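Excinuclease ABC, subunit A. (Deinococcus radiodurans, PDB 2VF7) binds DNA and hydrolyses ATP as a zinc-containing member of the UvrA family of ABC proteins, probably serving damage recognition in excision repair. Local coordinates at residues T42-S47 with G763-D768; V717-L722 with A736-L741; D758-G763 with V786-H791. The protein carries 1 engineered substitution. One frame throughout, in Å; residues are numbered along the deposited sequence.

Contact 1: T42-S47 with G763-D768. With ADP (adenosine-5'-diphosphate), chain E.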
ATOM      1  N   THR A  42     -17.626  21.704 -16.740  1.00 54.17           N
ATOM      2  CA  THR A  42     -19.015  21.653 -17.230  1.00 53.89           C
ATOM      3  C   THR A  42     -19.185  21.236 -18.698  1.00 53.66           C
ATOM      4  O   THR A  42     -18.214  21.152 -19.450  1.00 53.73           O
ATOM      5  CB  THR A  42     -19.780  22.974 -16.959  1.00 53.79           C
ATOM      6  OG1 THR A  42     -19.407  23.960 -17.924  1.00 53.08           O
ATOM      7  CG2 THR A  42     -19.489  23.494 -15.559  1.00 53.78           C
ATOM      8  N   GLY A  43     -20.428  20.977 -19.097  1.00 53.12           N
ATOM      9  CA  GLY A  43     -20.725  20.515 -20.443  1.00 52.72           C
ATOM     10  C   GLY A  43     -21.599  19.271 -20.413  1.00 52.41           C
ATOM     11  O   GLY A  43     -21.786  18.684 -19.346  1.00 52.39           O
ATOM     12  N   VAL A  44     -22.126  18.865 -21.573  1.00 51.84           N
ATOM     13  CA  VAL A  44     -23.071  17.736 -21.642  1.00 51.85           C
ATOM     14  C   VAL A  44     -22.424  16.452 -21.158  1.00 51.92           C
ATOM     15  O   VAL A  44     -21.204  16.385 -20.986  1.00 53.23           O
ATOM     16  CB  VAL A  44     -23.729  17.542 -23.052  1.00 51.18           C
ATOM     17  CG1 VAL A  44     -24.551  18.762 -23.445  1.00 51.14           C
ATOM     18  CG2 VAL A  44     -22.688  17.231 -24.104  1.00 52.03           C
ATOM     19  N   SER A  45     -23.243  15.444 -20.896  1.00 52.34           N
ATOM     20  CA  SER A  45     -22.741  14.170 -20.424  1.00 52.34           C
ATOM     21  C   SER A  45     -22.119  13.466 -21.601  1.00 52.12           C
ATOM     22  O   SER A  45     -22.621  13.549 -22.711  1.00 52.03           O
ATOM     23  CB  SER A  45     -23.871  13.334 -19.828  1.00 52.30           C
ATOM     24  OG  SER A  45     -24.727  12.894 -20.846  1.00 53.56           O
ATOM     25  N   GLY A  46     -21.007  12.799 -21.352  1.00 52.24           N
ATOM     26  CA  GLY A  46     -20.269  12.133 -22.405  1.00 51.44           C
ATOM     27  C   GLY A  46     -19.341  13.069 -23.133  1.00 51.07           C
ATOM     28  O   GLY A  46     -18.604  12.628 -24.004  1.00 50.69           O
ATOM     29  N   SER A  47     -19.362  14.354 -22.772  1.00 50.80           N
ATOM     30  CA  SER A  47     -18.484  15.349 -23.412  1.00 50.97           C
ATOM     31  C   SER A  47     -16.987  15.195 -23.082  1.00 50.96           C
ATOM     32  O   SER A  47     -16.136  15.562 -23.896  1.00 51.48           O
ATOM     33  CB  SER A  47     -18.957  16.793 -23.123  1.00 51.07           C
ATOM     34  OG  SER A  47     -18.422  17.297 -21.907  1.00 50.72           O
ATOM     35  N   GLY A 763     -26.526  12.859 -13.285  1.00 62.99           N
ATOM     36  CA  GLY A 763     -25.428  13.025 -14.232  1.00 60.88           C
ATOM     37  C   GLY A 763     -25.838  13.601 -15.567  1.00 59.98           C
ATOM     38  O   GLY A 763     -25.140  13.433 -16.558  1.00 60.23           O
ATOM     39  N   LEU A 764     -26.975  14.291 -15.602  1.00 59.11           N
ATOM     40  CA  LEU A 764     -27.468  14.888 -16.833  1.00 57.91           C
ATOM     41  C   LEU A 764     -27.353  16.404 -16.843  1.00 57.58           C
ATOM     42  O   LEU A 764     -27.639  17.079 -15.849  1.00 57.40           O
ATOM     43  CB  LEU A 764     -28.914  14.449 -17.119  1.00 58.45           C
ATOM     44  CG  LEU A 764     -29.186  13.349 -18.165  1.00 57.71           C
ATOM     45  CD1 LEU A 764     -28.420  12.092 -17.873  1.00 60.16           C
ATOM     46  CD2 LEU A 764     -30.670  13.035 -18.269  1.00 57.61           C
ATOM     47  N   HIS A 765     -26.925  16.922 -17.989  1.00 56.71           N
ATOM     48  CA  HIS A 765     -26.852  18.349 -18.230  1.00 56.47           C
ATOM     49  C   HIS A 765     -28.278  18.929 -18.400  1.00 57.04           C
ATOM     50  O   HIS A 765     -29.184  18.212 -18.833  1.00 56.95           O
ATOM     51  CB  HIS A 765     -25.970  18.579 -19.457  1.00 55.90           C
ATOM     52  CG  HIS A 765     -25.628  20.011 -19.701  1.00 55.55           C
ATOM     53  ND1 HIS A 765     -26.367  20.819 -20.540  1.00 56.63           N
ATOM     54  CD2 HIS A 765     -24.633  20.785 -19.219  1.00 54.36           C
ATOM     55  CE1 HIS A 765     -25.841  22.028 -20.563  1.00 54.64           C
ATOM     56  NE2 HIS A 765     -24.787  22.034 -19.768  1.00 54.63           N
ATOM     57  N   PRO A 766     -28.508  20.210 -18.011  1.00 57.21           N
ATOM     58  CA  PRO A 766     -29.818  20.801 -18.315  1.00 57.21           C
ATOM     59  C   PRO A 766     -30.309  20.548 -19.749  1.00 57.52           C
ATOM     60  O   PRO A 766     -31.504  20.418 -19.953  1.00 57.67           O
ATOM     61  CB  PRO A 766     -29.578  22.297 -18.069  1.00 56.95           C
ATOM     62  CG  PRO A 766     -28.563  22.310 -16.991  1.00 56.70           C
ATOM     63  CD  PRO A 766     -27.664  21.146 -17.236  1.00 56.87           C
ATOM     64  N   ALA A 767     -29.393  20.481 -20.718  1.00 57.62           N
ATOM     65  CA  ALA A 767     -29.746  20.229 -22.113  1.00 58.05           C
ATOM     66  C   ALA A 767     -30.127  18.771 -22.362  1.00 58.52           C
ATOM     67  O   ALA A 767     -30.946  18.487 -23.237  1.00 58.88           O
ATOM     68  CB  ALA A 767     -28.615  20.643 -23.041  1.00 57.47           C
ATOM     69  N   ASP A 768     -29.525  17.858 -21.603  1.00 59.01           N
ATOM     70  CA  ASP A 768     -29.800  16.433 -21.734  1.00 59.70           C
ATOM     71  C   ASP A 768     -31.205  16.117 -21.238  1.00 60.38           C
ATOM     72  O   ASP A 768     -31.889  15.283 -21.817  1.00 60.84           O
ATOM     73  CB  ASP A 768     -28.807  15.575 -20.927  1.00 59.70           C
ATOM     74  CG  ASP A 768     -27.376  15.555 -21.502  1.00 60.09           C
ATOM     75  OD1 ASP A 768     -27.163  15.606 -22.740  1.00 60.10           O
ATOM     76  OD2 ASP A 768     -26.444  15.440 -20.682  1.00 59.31           O
TER
HETATM   77  PB  ADP E 902     -18.641  13.282 -18.819  1.00 43.47           P
HETATM   78  O1B ADP E 902     -19.014  14.670 -19.253  1.00 47.23           O
HETATM   79  O2B ADP E 902     -19.775  12.302 -18.892  1.00 45.01           O
HETATM   80  O3B ADP E 902     -17.944  13.269 -17.471  1.00 46.30           O
HETATM   81  PA  ADP E 902     -16.951  11.271 -19.777  1.00 39.89           P
HETATM   82  O1A ADP E 902     -17.775  10.449 -18.783  1.00 37.11           O
HETATM   83  O2A ADP E 902     -15.475  11.372 -19.580  1.00 42.67           O
HETATM   84  O3A ADP E 902     -17.561  12.750 -19.900  1.00 40.97           O
HETATM   85  O5' ADP E 902     -17.153  10.573 -21.212  1.00 41.35           O
HETATM   86  C5' ADP E 902     -16.273  10.726 -22.329  1.00 39.25           C
HETATM   87  C4' ADP E 902     -15.927   9.344 -22.858  1.00 39.34           C
HETATM   88  O4' ADP E 902     -15.100   8.686 -21.891  1.00 39.71           O
HETATM   89  C3' ADP E 902     -17.120   8.418 -23.092  1.00 39.63           C
HETATM   90  O3' ADP E 902     -16.943   7.647 -24.306  1.00 36.89           O
HETATM   91  C2' ADP E 902     -17.089   7.530 -21.856  1.00 39.03           C
HETATM   92  O2' ADP E 902     -17.750   6.281 -22.029  1.00 39.62           O
HETATM   93  C1' ADP E 902     -15.594   7.382 -21.602  1.00 39.55           C
HETATM   94  N9  ADP E 902     -15.260   7.061 -20.201  1.00 39.48           N
HETATM   95  C8  ADP E 902     -15.527   7.844 -19.134  1.00 39.84           C
HETATM   96  N7  ADP E 902     -15.119   7.294 -17.974  1.00 37.04           N
HETATM   97  C5  ADP E 902     -14.557   6.117 -18.313  1.00 38.64           C
HETATM   98  C6  ADP E 902     -13.880   5.042 -17.568  1.00 38.51           C
HETATM   99  N6  ADP E 902     -13.765   5.115 -16.216  1.00 40.16           N
HETATM  100  N1  ADP E 902     -13.419   3.995 -18.273  1.00 40.37           N
HETATM  101  C2  ADP E 902     -13.532   3.906 -19.619  1.00 39.14           C
HETATM  102  N3  ADP E 902     -14.121   4.852 -20.360  1.00 40.30           N
HETATM  103  C4  ADP E 902     -14.639   5.968 -19.772  1.00 39.63           C
HETATM  104  O   HOH W   1     -25.240  13.592 -23.957  1.00 43.46           O
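Ser45 and Asp768 carry the polar part of this contact, with a single carboxylate oxygen at its centre. Ser45 N donates to the syn lone pair of Asp768 OD2 (3.2 Å, N-H...O angle 161°), while Ser45 OG, 3.1 Å from OD2, donates to it from above the carboxylate plane. A third donor is His765 N, which reaches OD2 on the anti side at 3.1 Å. The other oxygen, OD1, receives a water that also donates to Ser45 O, closing a second bridge.

Within 763-768 the same groups cap helix 766-781. His765 stands at the N-cap, and Ala767 N donates to its ND1 at 3.1 Å; with the bond from His765 N to Asp768, this makes a capping box.

The apolar contacts lie beside this network. CG of His765 stands anti to the backbone N (chi1 -171°), on the side of Val44, and Val44 CG1 rests over one imidazole face, 4.0 Å from His765 ND1.

Gly46, whose backbone angles call for glycine, gives its N to ADP O2B at 2.8 Å. Segment 763-768 is consistent with the D-loop of ABC ATPases, which meets the Walker A loop (P-loop) of the opposite half. An aspartate gripped by three donors is likely to be ionised, and it ties that loop to a helix start within the ADP pocket itself.

Contact 2: V717-L722 with A736-L741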
ATOM      1  N   VAL A 717     -32.586   7.929 -25.867  1.00 56.49           N
ATOM      2  CA  VAL A 717     -32.479   8.218 -24.438  1.00 56.07           C
ATOM      3  C   VAL A 717     -31.125   8.916 -24.110  1.00 56.06           C
ATOM      4  O   VAL A 717     -30.869   9.332 -22.971  1.00 56.22           O
ATOM      5  CB  VAL A 717     -32.807   6.918 -23.605  1.00 55.72           C
ATOM      6  CG1 VAL A 717     -31.555   6.189 -23.106  1.00 54.57           C
ATOM      7  CG2 VAL A 717     -33.774   7.217 -22.492  1.00 56.42           C
ATOM      8  N   GLY A 718     -30.282   9.047 -25.142  1.00 55.87           N
ATOM      9  CA  GLY A 718     -29.084   9.887 -25.105  1.00 55.43           C
ATOM     10  C   GLY A 718     -27.736   9.180 -25.095  1.00 55.42           C
ATOM     11  O   GLY A 718     -26.706   9.836 -24.919  1.00 56.20           O
ATOM     12  N   LEU A 719     -27.731   7.864 -25.307  1.00 54.21           N
ATOM     13  CA  LEU A 719     -26.533   7.058 -25.129  1.00 53.61           C
ATOM     14  C   LEU A 719     -25.827   6.632 -26.430  1.00 53.33           C
ATOM     15  O   LEU A 719     -25.183   5.614 -26.464  1.00 53.17           O
ATOM     16  CB  LEU A 719     -26.850   5.809 -24.295  1.00 53.34           C
ATOM     17  CG  LEU A 719     -27.460   5.967 -22.897  1.00 53.84           C
ATOM     18  CD1 LEU A 719     -27.640   4.618 -22.302  1.00 53.84           C
ATOM     19  CD2 LEU A 719     -26.580   6.809 -22.003  1.00 54.14           C
ATOM     20  N   GLY A 720     -25.913   7.432 -27.475  1.00 53.13           N
ATOM     21  CA  GLY A 720     -25.341   7.067 -28.747  1.00 52.87           C
ATOM     22  C   GLY A 720     -23.832   6.918 -28.720  1.00 53.32           C
ATOM     23  O   GLY A 720     -23.260   6.283 -29.595  1.00 52.86           O
ATOM     24  N   TYR A 721     -23.194   7.504 -27.709  1.00 53.45           N
ATOM     25  CA  TYR A 721     -21.736   7.527 -27.629  1.00 53.28           C
ATOM     26  C   TYR A 721     -21.168   6.240 -27.039  1.00 53.42           C
ATOM     27  O   TYR A 721     -19.980   5.964 -27.181  1.00 53.37           O
ATOM     28  CB  TYR A 721     -21.249   8.785 -26.866  1.00 53.57           C
ATOM     29  CG  TYR A 721     -21.695   8.879 -25.418  1.00 52.81           C
ATOM     30  CD1 TYR A 721     -20.882   8.421 -24.385  1.00 52.83           C
ATOM     31  CD2 TYR A 721     -22.933   9.422 -25.088  1.00 52.82           C
ATOM     32  CE1 TYR A 721     -21.288   8.502 -23.069  1.00 52.42           C
ATOM     33  CE2 TYR A 721     -23.353   9.491 -23.783  1.00 52.15           C
ATOM     34  CZ  TYR A 721     -22.530   9.037 -22.776  1.00 53.06           C
ATOM     35  OH  TYR A 721     -22.958   9.125 -21.471  1.00 53.48           O
ATOM     36  N   LEU A 722     -22.021   5.447 -26.390  1.00 53.36           N
ATOM     37  CA  LEU A 722     -21.571   4.230 -25.746  1.00 53.72           C
ATOM     38  C   LEU A 722     -21.320   3.108 -26.753  1.00 54.12           C
ATOM     39  O   LEU A 722     -21.955   3.085 -27.802  1.00 54.42           O
ATOM     40  CB  LEU A 722     -22.576   3.789 -24.675  1.00 53.54           C
ATOM     41  CG  LEU A 722     -22.737   4.710 -23.468  1.00 53.88           C
ATOM     42  CD1 LEU A 722     -23.721   4.129 -22.505  1.00 53.70           C
ATOM     43  CD2 LEU A 722     -21.404   4.912 -22.770  1.00 53.97           C
ATOM     44  N   ALA A 736     -26.081   3.918 -16.528  1.00 51.33           N
ATOM     45  CA  ALA A 736     -26.744   2.636 -16.215  1.00 51.74           C
ATOM     46  C   ALA A 736     -28.251   2.746 -16.014  1.00 52.25           C
ATOM     47  O   ALA A 736     -29.000   1.832 -16.392  1.00 53.64           O
ATOM     48  CB  ALA A 736     -26.112   1.986 -15.013  1.00 52.00           C
ATOM     49  N   GLN A 737     -28.696   3.835 -15.396  1.00 52.25           N
ATOM     50  CA  GLN A 737     -30.129   4.086 -15.204  1.00 52.56           C
ATOM     51  C   GLN A 737     -30.874   4.172 -16.545  1.00 51.98           C
ATOM     52  O   GLN A 737     -31.928   3.561 -16.721  1.00 51.94           O
ATOM     53  CB  GLN A 737     -30.363   5.362 -14.378  1.00 51.87           C
ATOM     54  CG  GLN A 737     -31.847   5.605 -14.035  1.00 53.20           C
ATOM     55  CD  GLN A 737     -32.079   6.438 -12.764  1.00 53.88           C
ATOM     56  OE1 GLN A 737     -31.144   7.013 -12.189  1.00 54.44           O
ATOM     57  NE2 GLN A 737     -33.343   6.478 -12.308  1.00 54.97           N
ATOM     58  N   ARG A 738     -30.306   4.932 -17.479  1.00 51.90           N
ATOM     59  CA  ARG A 738     -30.881   5.129 -18.805  1.00 51.69           C
ATOM     60  C   ARG A 738     -30.865   3.872 -19.684  1.00 51.35           C
ATOM     61  O   ARG A 738     -31.699   3.740 -20.548  1.00 51.76           O
ATOM     62  CB  ARG A 738     -30.191   6.296 -19.517  1.00 51.52           C
ATOM     63  CG  ARG A 738     -30.511   7.673 -18.943  1.00 51.10           C
ATOM     64  CD  ARG A 738     -29.803   8.772 -19.711  1.00 52.19           C
ATOM     65  NE  ARG A 738     -28.409   8.971 -19.285  1.00 55.80           N
ATOM     66  CZ  ARG A 738     -27.466   9.583 -20.016  0.80 57.77           C
ATOM     67  NH1 ARG A 738     -27.741  10.052 -21.238  0.80 58.21           N
ATOM     68  NH2 ARG A 738     -26.240   9.739 -19.525  1.00 58.34           N
ATOM     69  N   ILE A 739     -29.913   2.966 -19.475  1.00 51.40           N
ATOM     70  CA  ILE A 739     -29.878   1.675 -20.190  1.00 51.44           C
ATOM     71  C   ILE A 739     -31.062   0.800 -19.745  1.00 51.82           C
ATOM     72  O   ILE A 739     -31.737   0.178 -20.575  1.00 51.59           O
ATOM     73  CB  ILE A 739     -28.527   0.922 -19.958  1.00 51.55           C
ATOM     74  CG1 ILE A 739     -27.328   1.805 -20.325  1.00 51.53           C
ATOM     75  CG2 ILE A 739     -28.456  -0.397 -20.715  1.00 48.84           C
ATOM     76  CD1 ILE A 739     -25.980   1.107 -20.185  1.00 51.26           C
ATOM     77  N   LYS A 740     -31.309   0.782 -18.432  1.00 52.19           N
ATOM     78  CA  LYS A 740     -32.390   0.007 -17.826  1.00 52.36           C
ATOM     79  C   LYS A 740     -33.732   0.528 -18.274  1.00 52.61           C
ATOM     80  O   LYS A 740     -34.659  -0.245 -18.504  1.00 52.92           O
ATOM     81  CB  LYS A 740     -32.334   0.098 -16.302  1.00 52.57           C
ATOM     82  CG  LYS A 740     -31.192  -0.657 -15.638  1.00 52.83           C
ATOM     83  CD  LYS A 740     -31.050  -0.129 -14.234  1.00 54.01           C
ATOM     84  CE  LYS A 740     -29.736  -0.492 -13.641  1.00 53.10           C
ATOM     85  NZ  LYS A 740     -29.856  -1.717 -12.829  1.00 54.45           N
ATOM     86  N   LEU A 741     -33.833   1.853 -18.361  1.00 52.64           N
ATOM     87  CA  LEU A 741     -35.021   2.532 -18.855  1.00 52.48           C
ATOM     88  C   LEU A 741     -35.317   2.176 -20.303  1.00 52.64           C
ATOM     89  O   LEU A 741     -36.464   1.899 -20.634  1.00 53.05           O
ATOM     90  CB  LEU A 741     -34.858   4.044 -18.723  1.00 52.40           C
ATOM     91  CG  LEU A 741     -36.051   4.978 -18.938  1.00 52.69           C
ATOM     92  CD1 LEU A 741     -37.270   4.519 -18.139  1.00 52.55           C
ATOM     93  CD2 LEU A 741     -35.675   6.425 -18.577  1.00 52.54           C
TER
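Arg738 NE is held by Gly734 O, one turn back in its own helix, and this bond steadies the guanidinium that Leu719 covers on one face and Val717 O borders at the edge. Arg738 is deposited in two conformers, and the account holds for one of them. The chain bends at chi3 (-82°), which places NE beside that turn of the helix. Val717 O lies in the guanidinium plane, 3.6 Å from Arg738 NH1 and 3.5 Å from Arg738 CD; it is a close neighbour rather than a bonded partner.

Leu719 CD2 sits 3.5 Å above the guanidinium plane, over the centre, so a methyl caps the face while the N-H groups point outward around the rim. Its other methyl, CD1, presses on Ile739 CG1 at 3.5 Å, a tight carbon pair in which the two side chains cross at about a right angle. A forked leucine suits this place because one branch serves the arginine and the other the isoleucine. An alanine here would probably leave the guanidinium face without its methyl cover and open a gap beside Ile739.

Val717 CG1 adds to the seam, 3.8 Å from Arg738 CB. Gly718 closes the preceding helix in a Schellman motif, with a positive phi that calls for glycine; a side chain there would also crowd Arg738 NH1. Tyr721 OH comes within 3.9 Å of Arg738 NH2, but its hydrogen bond goes to Glu735.

The contact thus packs the loop that follows helix 705-716 against helix 733-743, consistent with the helix that the ABC signature motif leads into. Met602 of helix 602-605 touches Leu719, Leu722 and Ile739, Leu772 of helix 766-781 touches Val717 and Leu741, and Tyr721 and Leu722 reach the ADP pocket.

Contact 3: D758-G763 with V786-H791; sequences DEPTTG and VIAVEH
Glu759 and Glu790 both bend at chi2, -68° and 54°, and these turns place Glu759 CD and Glu790 CD 4.0 Å apart. As modelled, the two carboxylate planes are 83° apart, but the OE2 atoms sit too close to be real, so the exact placing of the tips is doubtful.

The other oxygen of Glu759, OE1, accepts from Thr761 OG1 through its syn lone pair at 3.0 Å, and the weak bond from Thr761 N reinforces this link. A threonine suits the position, since its hydroxyl can turn back to the carboxylate. Thr762 N also bonds weakly to Glu759 O, in the type I turn that carries the chain from the strand toward helix 766-781.

Backbone pairing sets the register. Asp758 and Val789 form a parallel bridge, their CA atoms 4.8 Å apart and their side chains on the same face of the sheet. Beside the bridge, Pro760 CG packs on Ala788 CB at 4.1 Å, where the small methyl accommodates the proline ring. Pro760 CD also lies 3.2 Å from Glu790 OE1. The His791 ring offers its edge to Glu759, whose CG is the nearest carbon, modelled only 2.9 Å from His791 ND1. That nitrogen is buried against carbon and has no hydrogen-bond partner in the model.

Beyond the pair, Val789 rests on Val540 and His791 on Lys536, both from helix 536-551, which follows the second ADP-binding P-loop. Strands 753-758 and 785-789, parallel and joined through helix 766-781, make a beta-alpha-beta crossover. The sequence and placement of Asp758 and Glu759 fit the end of a Walker B strand, and His791 the switch histidine of the H-loop, an arrangement characteristic of the ABC ATPase core.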
ATOM      1  N   ASP A 758     -35.977   6.857  -9.351  1.00 63.85           N
ATOM      2  CA  ASP A 758     -35.248   7.772  -8.469  1.00 65.42           C
ATOM      3  C   ASP A 758     -34.513   8.790  -9.352  1.00 65.98           C
ATOM      4  O   ASP A 758     -34.107   8.461 -10.453  1.00 66.40           O
ATOM      5  CB  ASP A 758     -34.289   6.958  -7.586  1.00 65.85           C
ATOM      6  CG  ASP A 758     -33.412   7.819  -6.684  0.70 66.71           C
ATOM      7  OD1 ASP A 758     -32.207   7.483  -6.563  0.70 67.53           O
ATOM      8  OD2 ASP A 758     -33.913   8.805  -6.091  0.70 67.28           O
ATOM      9  N   GLU A 759     -34.344  10.014  -8.868  1.00 67.17           N
ATOM     10  CA  GLU A 759     -33.818  11.143  -9.657  1.00 68.10           C
ATOM     11  C   GLU A 759     -33.313  10.806 -11.074  1.00 68.56           C
ATOM     12  O   GLU A 759     -32.122  10.718 -11.290  1.00 69.13           O
ATOM     13  CB  GLU A 759     -32.737  11.868  -8.860  1.00 68.43           C
ATOM     14  CG  GLU A 759     -32.880  13.389  -8.874  1.00 70.18           C
ATOM     15  CD  GLU A 759     -32.626  14.000 -10.241  1.00 73.10           C
ATOM     16  OE1 GLU A 759     -31.755  13.475 -10.987  1.00 75.81           O
ATOM     17  OE2 GLU A 759     -33.294  15.003 -10.571  1.00 71.93           O
ATOM     18  N   PRO A 760     -34.223  10.649 -12.056  1.00 69.01           N
ATOM     19  CA  PRO A 760     -33.834  10.052 -13.356  1.00 69.32           C
ATOM     20  C   PRO A 760     -32.812  10.849 -14.191  1.00 69.58           C
ATOM     21  O   PRO A 760     -32.310  10.349 -15.210  1.00 69.78           O
ATOM     22  CB  PRO A 760     -35.175   9.936 -14.112  1.00 69.47           C
ATOM     23  CG  PRO A 760     -36.237  10.117 -13.070  1.00 69.54           C
ATOM     24  CD  PRO A 760     -35.650  11.016 -12.030  1.00 68.52           C
ATOM     25  N   THR A 761     -32.510  12.066 -13.756  1.00 69.78           N
ATOM     26  CA  THR A 761     -31.592  12.938 -14.480  1.00 69.55           C
ATOM     27  C   THR A 761     -30.232  13.017 -13.782  1.00 68.75           C
ATOM     28  O   THR A 761     -29.514  14.018 -13.903  1.00 68.64           O
ATOM     29  CB  THR A 761     -32.197  14.370 -14.687  1.00 70.14           C
ATOM     30  OG1 THR A 761     -32.336  15.054 -13.424  1.00 71.17           O
ATOM     31  CG2 THR A 761     -33.551  14.300 -15.407  1.00 70.32           C
ATOM     32  N   THR A 762     -29.883  11.960 -13.045  1.00 67.54           N
ATOM     33  CA  THR A 762     -28.575  11.891 -12.390  1.00 66.40           C
ATOM     34  C   THR A 762     -27.477  11.944 -13.459  1.00 64.70           C
ATOM     35  O   THR A 762     -27.528  11.200 -14.449  1.00 64.39           O
ATOM     36  CB  THR A 762     -28.425  10.636 -11.475  1.00 66.91           C
ATOM     37  OG1 THR A 762     -28.808   9.445 -12.185  1.00 68.00           O
ATOM     38  CG2 THR A 762     -29.308  10.767 -10.225  1.00 67.38           C
ATOM     39  N   GLY A 763     -26.526  12.859 -13.285  1.00 62.99           N
ATOM     40  CA  GLY A 763     -25.428  13.025 -14.232  1.00 60.88           C
ATOM     41  C   GLY A 763     -25.838  13.601 -15.567  1.00 59.98           C
ATOM     42  O   GLY A 763     -25.140  13.433 -16.558  1.00 60.23           O
ATOM     43  N   VAL A 786     -45.595   7.109 -14.266  1.00 51.85           N
ATOM     44  CA  VAL A 786     -44.257   7.295 -13.722  1.00 51.56           C
ATOM     45  C   VAL A 786     -44.315   8.119 -12.436  1.00 51.53           C
ATOM     46  O   VAL A 786     -44.951   9.177 -12.375  1.00 52.12           O
ATOM     47  CB  VAL A 786     -43.152   7.726 -14.791  1.00 51.78           C
ATOM     48  CG1 VAL A 786     -43.746   8.115 -16.148  1.00 50.23           C
ATOM     49  CG2 VAL A 786     -42.173   8.794 -14.239  1.00 51.58           C
ATOM     50  N   ILE A 787     -43.704   7.562 -11.398  1.00 51.19           N
ATOM     51  CA  ILE A 787     -43.508   8.243 -10.133  1.00 50.94           C
ATOM     52  C   ILE A 787     -42.008   8.359  -9.969  1.00 51.13           C
ATOM     53  O   ILE A 787     -41.299   7.363  -9.964  1.00 51.43           O
ATOM     54  CB  ILE A 787     -44.105   7.456  -8.954  1.00 50.53           C
ATOM     55  CG1 ILE A 787     -45.591   7.232  -9.196  1.00 50.01           C
ATOM     56  CG2 ILE A 787     -43.851   8.215  -7.649  1.00 49.69           C
ATOM     57  CD1 ILE A 787     -46.234   6.266  -8.258  1.00 51.57           C
ATOM     58  N   ALA A 788     -41.529   9.587  -9.860  1.00 51.40           N
ATOM     59  CA  ALA A 788     -40.110   9.856  -9.860  1.00 51.01           C
ATOM     60  C   ALA A 788     -39.786  10.670  -8.631  1.00 51.31           C
ATOM     61  O   ALA A 788     -40.301  11.769  -8.481  1.00 51.44           O
ATOM     62  CB  ALA A 788     -39.763  10.634 -11.086  1.00 50.75           C
ATOM     63  N   VAL A 789     -38.968  10.133  -7.731  1.00 51.93           N
ATOM     64  CA  VAL A 789     -38.370  10.972  -6.680  1.00 52.76           C
ATOM     65  C   VAL A 789     -37.380  11.961  -7.308  1.00 53.74           C
ATOM     66  O   VAL A 789     -36.474  11.570  -8.029  1.00 53.76           O
ATOM     67  CB  VAL A 789     -37.818  10.157  -5.465  1.00 52.53           C
ATOM     68  CG1 VAL A 789     -37.818   8.661  -5.749  1.00 53.32           C
ATOM     69  CG2 VAL A 789     -36.459  10.691  -4.946  1.00 51.54           C
ATOM     70  N   GLU A 790     -37.600  13.248  -7.066  1.00 54.88           N
ATOM     71  CA  GLU A 790     -37.030  14.289  -7.907  1.00 56.13           C
ATOM     72  C   GLU A 790     -36.528  15.486  -7.083  1.00 57.29           C
ATOM     73  O   GLU A 790     -37.159  15.882  -6.105  1.00 57.55           O
ATOM     74  CB  GLU A 790     -38.082  14.706  -8.934  1.00 55.92           C
ATOM     75  CG  GLU A 790     -37.620  15.638 -10.027  1.00 56.97           C
ATOM     76  CD  GLU A 790     -36.409  15.127 -10.778  1.00 59.88           C
ATOM     77  OE1 GLU A 790     -36.517  14.099 -11.514  1.00 56.41           O
ATOM     78  OE2 GLU A 790     -35.345  15.775 -10.613  1.00 59.83           O
ATOM     79  N   HIS A 791     -35.388  16.042  -7.495  1.00 58.77           N
ATOM     80  CA  HIS A 791     -34.676  17.084  -6.745  1.00 59.94           C
ATOM     81  C   HIS A 791     -34.516  18.392  -7.520  1.00 60.09           C
ATOM     82  O   HIS A 791     -34.241  19.431  -6.921  1.00 60.54           O
ATOM     83  CB  HIS A 791     -33.278  16.596  -6.305  1.00 60.46           C
ATOM     84  CG  HIS A 791     -33.301  15.334  -5.496  1.00 61.70           C
ATOM     85  ND1 HIS A 791     -33.104  14.086  -6.053  1.00 63.26           N
ATOM     86  CD2 HIS A 791     -33.507  15.126  -4.172  1.00 62.87           C
ATOM     87  CE1 HIS A 791     -33.189  13.164  -5.109  1.00 62.74           C
ATOM     88  NE2 HIS A 791     -33.432  13.768  -3.958  1.00 63.82           N
TER

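In the fold
Contacts 2 and 3 are buried inside one ABC half, whereas contact 1 is only partly buried and joins that half to the P-loop of the other. Contacts 1 and 3 share Gly763, in the loop between strand 753-758 and helix 766-781. Contacts 1 and 2 meet where Leu764 and Ser45 pack on Arg738, and where Gly46 packs on Tyr721, two residues that line the same ADP pocket. Contacts 2 and 3 are joined by a probable hydrogen bond from Gln737 NE2 to Asp758 O. Their chemistry follows their place: contact 1 is a hydrogen-bonded bridge beside phosphate, contact 2 mainly apolar cover of a guanidinium, contact 3 strand pairing with acidic side chains at its end.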